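Long-range contact in beta-2-microglobulin (PDB 4M9O), which forms the light-chain component of class I major histocompatibility complexes, which present peptide antigens to the immune system: residues A[3-14]-A[24-34]. Sequence-based numbering, arbitrary orientation.
Sequences KVSTPKVHVYSH and TLICYVSSFHP
The amide of Lys8 reaches Ser30 O over 2.8 Å from its N, and the N-H...O angle of 175° makes this bond almost straight. Ser30 N returns a bond to Lys8 O, and the same reciprocal pairing recurs at His10 with Tyr28 and at Tyr12 with Ile26, as expected of antiparallel strands; the N-to-C axes of 8-13 and 24-30 make an angle of 164°. Beyond Pro7 the ladder resumes as one bridge, Ser5 with His33, where Ser5 OG meets the edge of the imidazole 3.0 Å from His33 CD2. On the face that carries Tyr12, Ile26 and Tyr28, Tyr12 takes chi1 53°, which sets CG between its own N and carbonyl carbon and lays the ring obliquely across Ile26. CE2 of Tyr12 lies 3.5 Å from Ile26 CG2, while Tyr12 OH comes equally near Tyr28 CB. A serine in place of Tyr12 would probably leave Ile26 CG2 and Tyr28 CB without this aromatic cover. On the face of Val9, Val11, Leu25 and Cys27 the contacts are apolar: Val9 CG1 sits 3.9 Å from Cys27 SG, and Val11 CG1 is 4.1 Å from Leu25 CD1. Cys27 is disulfide-bonded to Cys82 of the opposing sheet, and Val9 touches Val84 there, so this hairpin face packs into the core of an immunoglobulin C1-set beta sandwich.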
loop_
_atom_site.group_PDB
_atom_site.type_symbol
_atom_site.label_atom_id
_atom_site.label_comp_id
_atom_site.label_asym_id
_atom_site.label_seq_id
_atom_site.Cartn_x
_atom_site.Cartn_y
_atom_site.Cartn_z
ATOM N N LYS A 3 14.015 18.695 -7.686
ATOM C CA LYS A 3 12.626 19.002 -7.421
ATOM C C LYS A 3 11.644 17.818 -7.212
ATOM O O LYS A 3 10.930 17.811 -6.287
ATOM C CB LYS A 3 12.156 19.997 -8.455
ATOM C CG LYS A 3 10.780 20.426 -8.377
ATOM C CD LYS A 3 10.601 21.840 -8.882
ATOM C CE LYS A 3 10.485 21.937 -10.413
ATOM N NZ LYS A 3 10.927 23.276 -10.965
ATOM N N VAL A 4 11.649 16.816 -8.049
ATOM C CA VAL A 4 10.733 15.711 -7.953
ATOM C C VAL A 4 11.364 14.391 -7.580
ATOM O O VAL A 4 12.402 14.056 -8.061
ATOM C CB VAL A 4 9.948 15.545 -9.240
ATOM C CG1 VAL A 4 9.240 14.268 -9.282
ATOM C CG2 VAL A 4 9.042 16.703 -9.489
ATOM N N SER A 5 10.721 13.664 -6.689
ATOM C CA SER A 5 11.125 12.333 -6.319
ATOM C C SER A 5 10.015 11.334 -6.426
ATOM O O SER A 5 8.981 11.511 -5.896
ATOM C CB SER A 5 11.600 12.314 -4.882
ATOM O OG SER A 5 12.655 13.145 -4.653
ATOM N N THR A 6 10.279 10.243 -7.094
ATOM C CA THR A 6 9.311 9.177 -7.199
ATOM C C THR A 6 9.124 8.385 -5.853
ATOM O O THR A 6 10.032 8.179 -5.141
ATOM C CB THR A 6 9.643 8.281 -8.415
ATOM O OG1 THR A 6 8.470 7.702 -8.960
ATOM C CG2 THR A 6 10.580 7.240 -8.070
ATOM N N PRO A 7 7.914 7.991 -5.544
ATOM C CA PRO A 7 7.620 7.266 -4.328
ATOM C C PRO A 7 8.334 5.935 -4.259
ATOM O O PRO A 7 8.498 5.301 -5.239
ATOM C CB PRO A 7 6.120 7.075 -4.406
ATOM C CG PRO A 7 5.662 7.801 -5.548
ATOM C CD PRO A 7 6.766 8.019 -6.432
ATOM N N LYS A 8 8.767 5.552 -3.086
ATOM C CA LYS A 8 9.226 4.203 -2.837
ATOM C C LYS A 8 8.052 3.510 -2.181
ATOM O O LYS A 8 7.570 3.961 -1.212
ATOM C CB LYS A 8 10.440 4.162 -1.917
ATOM C CG LYS A 8 11.596 4.964 -2.362
ATOM C CD LYS A 8 12.655 5.027 -1.355
ATOM C CE LYS A 8 14.004 5.472 -1.914
ATOM N NZ LYS A 8 14.177 5.478 -3.383
ATOM N N VAL A 9 7.611 2.416 -2.756
ATOM C CA VAL A 9 6.442 1.695 -2.319
ATOM C C VAL A 9 6.717 0.250 -1.968
ATOM O O VAL A 9 7.394 -0.435 -2.684
ATOM C CB VAL A 9 5.365 1.690 -3.403
ATOM C CG1 VAL A 9 4.144 1.010 -2.968
ATOM C CG2 VAL A 9 5.080 3.043 -3.898
ATOM N N HIS A 10 6.173 -0.166 -0.843
ATOM C CA HIS A 10 6.219 -1.518 -0.374
ATOM C C HIS A 10 4.849 -2.054 0.029
ATOM O O HIS A 10 4.150 -1.435 0.746
ATOM C CB HIS A 10 7.183 -1.628 0.786
ATOM C CG HIS A 10 8.530 -1.047 0.520
ATOM N ND1 HIS A 10 9.558 -1.791 0.021
ATOM C CD2 HIS A 10 9.004 0.204 0.652
ATOM C CE1 HIS A 10 10.613 -1.031 -0.135
ATOM N NE2 HIS A 10 10.310 0.180 0.260
ATOM N N VAL A 11 4.499 -3.219 -0.470
ATOM C CA VAL A 11 3.314 -3.958 -0.059
ATOM C C VAL A 11 3.687 -5.234 0.705
ATOM O O VAL A 11 4.482 -5.989 0.261
ATOM C CB VAL A 11 2.413 -4.281 -1.216
ATOM C CG1 VAL A 11 1.072 -4.652 -0.759
ATOM C CG2 VAL A 11 2.337 -3.174 -2.121
ATOM N N TYR A 12 3.116 -5.416 1.873
ATOM C CA TYR A 12 3.468 -6.463 2.772
ATOM C C TYR A 12 2.365 -6.763 3.750
ATOM O O TYR A 12 1.562 -5.946 4.028
ATOM C CB TYR A 12 4.779 -6.145 3.519
ATOM C CG TYR A 12 4.824 -4.830 4.210
ATOM C CD1 TYR A 12 5.319 -3.732 3.583
ATOM C CD2 TYR A 12 4.358 -4.685 5.488
ATOM C CE1 TYR A 12 5.364 -2.551 4.180
ATOM C CE2 TYR A 12 4.396 -3.463 6.115
ATOM C CZ TYR A 12 4.890 -2.392 5.442
ATOM O OH TYR A 12 4.958 -1.191 6.017
ATOM N N SER A 13 2.374 -7.964 4.280
ATOM C CA SER A 13 1.526 -8.332 5.381
ATOM C C SER A 13 2.237 -8.188 6.720
ATOM O O SER A 13 3.414 -8.286 6.798
ATOM C CB SER A 13 0.937 -9.732 5.248
ATOM O OG SER A 13 1.912 -10.702 5.150
ATOM N N HIS A 14 1.465 -7.944 7.756
ATOM C CA HIS A 14 1.934 -7.825 9.100
ATOM C C HIS A 14 2.512 -9.133 9.619
ATOM O O HIS A 14 3.533 -9.156 10.212
ATOM C CB HIS A 14 0.842 -7.318 10.013
ATOM C CG HIS A 14 1.344 -6.807 11.312
ATOM N ND1 HIS A 14 2.484 -6.060 11.422
ATOM C CD2 HIS A 14 0.892 -6.980 12.564
ATOM C CE1 HIS A 14 2.700 -5.779 12.683
ATOM N NE2 HIS A 14 1.743 -6.319 13.396
ATOM N N THR A 24 -3.229 -8.562 8.322
ATOM C CA THR A 24 -3.316 -7.183 7.916
ATOM C C THR A 24 -2.473 -6.971 6.675
ATOM O O THR A 24 -1.343 -7.360 6.633
ATOM C CB THR A 24 -2.840 -6.234 8.989
ATOM O OG1 THR A 24 -3.517 -6.490 10.185
ATOM C CG2 THR A 24 -3.102 -4.856 8.604
ATOM N N LEU A 25 -3.068 -6.338 5.688
ATOM C CA LEU A 25 -2.413 -5.957 4.463
ATOM C C LEU A 25 -1.978 -4.491 4.559
ATOM O O LEU A 25 -2.733 -3.657 4.947
ATOM C CB LEU A 25 -3.271 -6.249 3.228
ATOM C CG LEU A 25 -2.655 -6.010 1.841
ATOM C CD1 LEU A 25 -1.539 -6.878 1.520
ATOM C CD2 LEU A 25 -3.637 -5.979 0.699
ATOM N N ILE A 26 -0.733 -4.229 4.242
ATOM C CA ILE A 26 -0.114 -2.916 4.375
ATOM C C ILE A 26 0.580 -2.386 3.130
ATOM O O ILE A 26 1.304 -3.085 2.523
ATOM C CB ILE A 26 0.897 -2.913 5.534
ATOM C CG1 ILE A 26 0.291 -3.511 6.785
ATOM C CG2 ILE A 26 1.440 -1.560 5.777
ATOM C CD1 ILE A 26 1.234 -4.148 7.695
ATOM N N CYS A 27 0.346 -1.136 2.780
ATOM C CA CYS A 27 1.046 -0.454 1.714
ATOM C C CYS A 27 1.705 0.776 2.266
ATOM O O CYS A 27 1.064 1.638 2.709
ATOM C CB CYS A 27 0.119 -0.045 0.588
ATOM S SG CYS A 27 0.860 0.702 -0.865
ATOM N N TYR A 28 3.003 0.830 2.200
ATOM C CA TYR A 28 3.793 1.908 2.739
ATOM C C TYR A 28 4.466 2.678 1.638
ATOM O O TYR A 28 5.130 2.124 0.817
ATOM C CB TYR A 28 4.809 1.378 3.715
ATOM C CG TYR A 28 5.765 2.379 4.280
ATOM C CD1 TYR A 28 5.392 3.214 5.281
ATOM C CD2 TYR A 28 7.073 2.428 3.856
ATOM C CE1 TYR A 28 6.261 4.080 5.811
ATOM C CE2 TYR A 28 7.941 3.302 4.377
ATOM C CZ TYR A 28 7.531 4.123 5.360
ATOM O OH TYR A 28 8.340 4.997 5.910
ATOM N N VAL A 29 4.245 3.977 1.644
ATOM C CA VAL A 29 4.738 4.859 0.635
ATOM C C VAL A 29 5.600 5.973 1.211
ATOM O O VAL A 29 5.259 6.608 2.145
ATOM C CB VAL A 29 3.641 5.438 -0.204
ATOM C CG1 VAL A 29 4.222 6.240 -1.268
ATOM C CG2 VAL A 29 2.785 4.397 -0.772
ATOM N N SER A 30 6.751 6.154 0.617
ATOM C CA SER A 30 7.743 6.991 1.181
ATOM C C SER A 30 8.637 7.712 0.198
ATOM O O SER A 30 8.779 7.303 -0.873
ATOM C CB SER A 30 8.593 6.135 2.113
ATOM O OG SER A 30 9.536 6.905 2.745
ATOM N N SER A 31 9.266 8.765 0.663
ATOM C CA SER A 31 10.283 9.541 -0.036
ATOM C C SER A 31 9.917 10.198 -1.358
ATOM O O SER A 31 10.704 10.257 -2.223
ATOM C CB SER A 31 11.526 8.699 -0.235
ATOM O OG SER A 31 11.875 8.037 0.914
ATOM N N PHE A 32 8.709 10.680 -1.471
ATOM C CA PHE A 32 8.212 11.261 -2.677
ATOM C C PHE A 32 8.158 12.744 -2.491
ATOM O O PHE A 32 7.995 13.180 -1.419
ATOM C CB PHE A 32 6.822 10.732 -3.011
ATOM C CG PHE A 32 5.918 10.676 -1.835
ATOM C CD1 PHE A 32 5.108 11.704 -1.538
ATOM C CD2 PHE A 32 5.920 9.596 -0.988
ATOM C CE1 PHE A 32 4.305 11.653 -0.460
ATOM C CE2 PHE A 32 5.141 9.577 0.076
ATOM C CZ PHE A 32 4.335 10.621 0.336
ATOM N N HIS A 33 8.355 13.471 -3.579
ATOM C CA HIS A 33 8.216 14.921 -3.725
ATOM C C HIS A 33 7.546 15.185 -5.091
ATOM O O HIS A 33 8.011 14.705 -6.063
ATOM C CB HIS A 33 9.564 15.605 -3.821
ATOM C CG HIS A 33 10.466 15.422 -2.665
ATOM N ND1 HIS A 33 10.101 15.698 -1.382
ATOM C CD2 HIS A 33 11.763 15.094 -2.615
ATOM C CE1 HIS A 33 11.121 15.524 -0.586
ATOM N NE2 HIS A 33 12.140 15.136 -1.308
ATOM N N PRO A 34 6.500 15.986 -5.178
ATOM C CA PRO A 34 5.852 16.661 -4.071
ATOM C C PRO A 34 4.970 15.783 -3.179
ATOM O O PRO A 34 4.637 14.743 -3.643
ATOM C CB PRO A 34 5.000 17.697 -4.805
ATOM C CG PRO A 34 4.717 17.112 -6.046
ATOM C CD PRO A 34 5.844 16.314 -6.447
#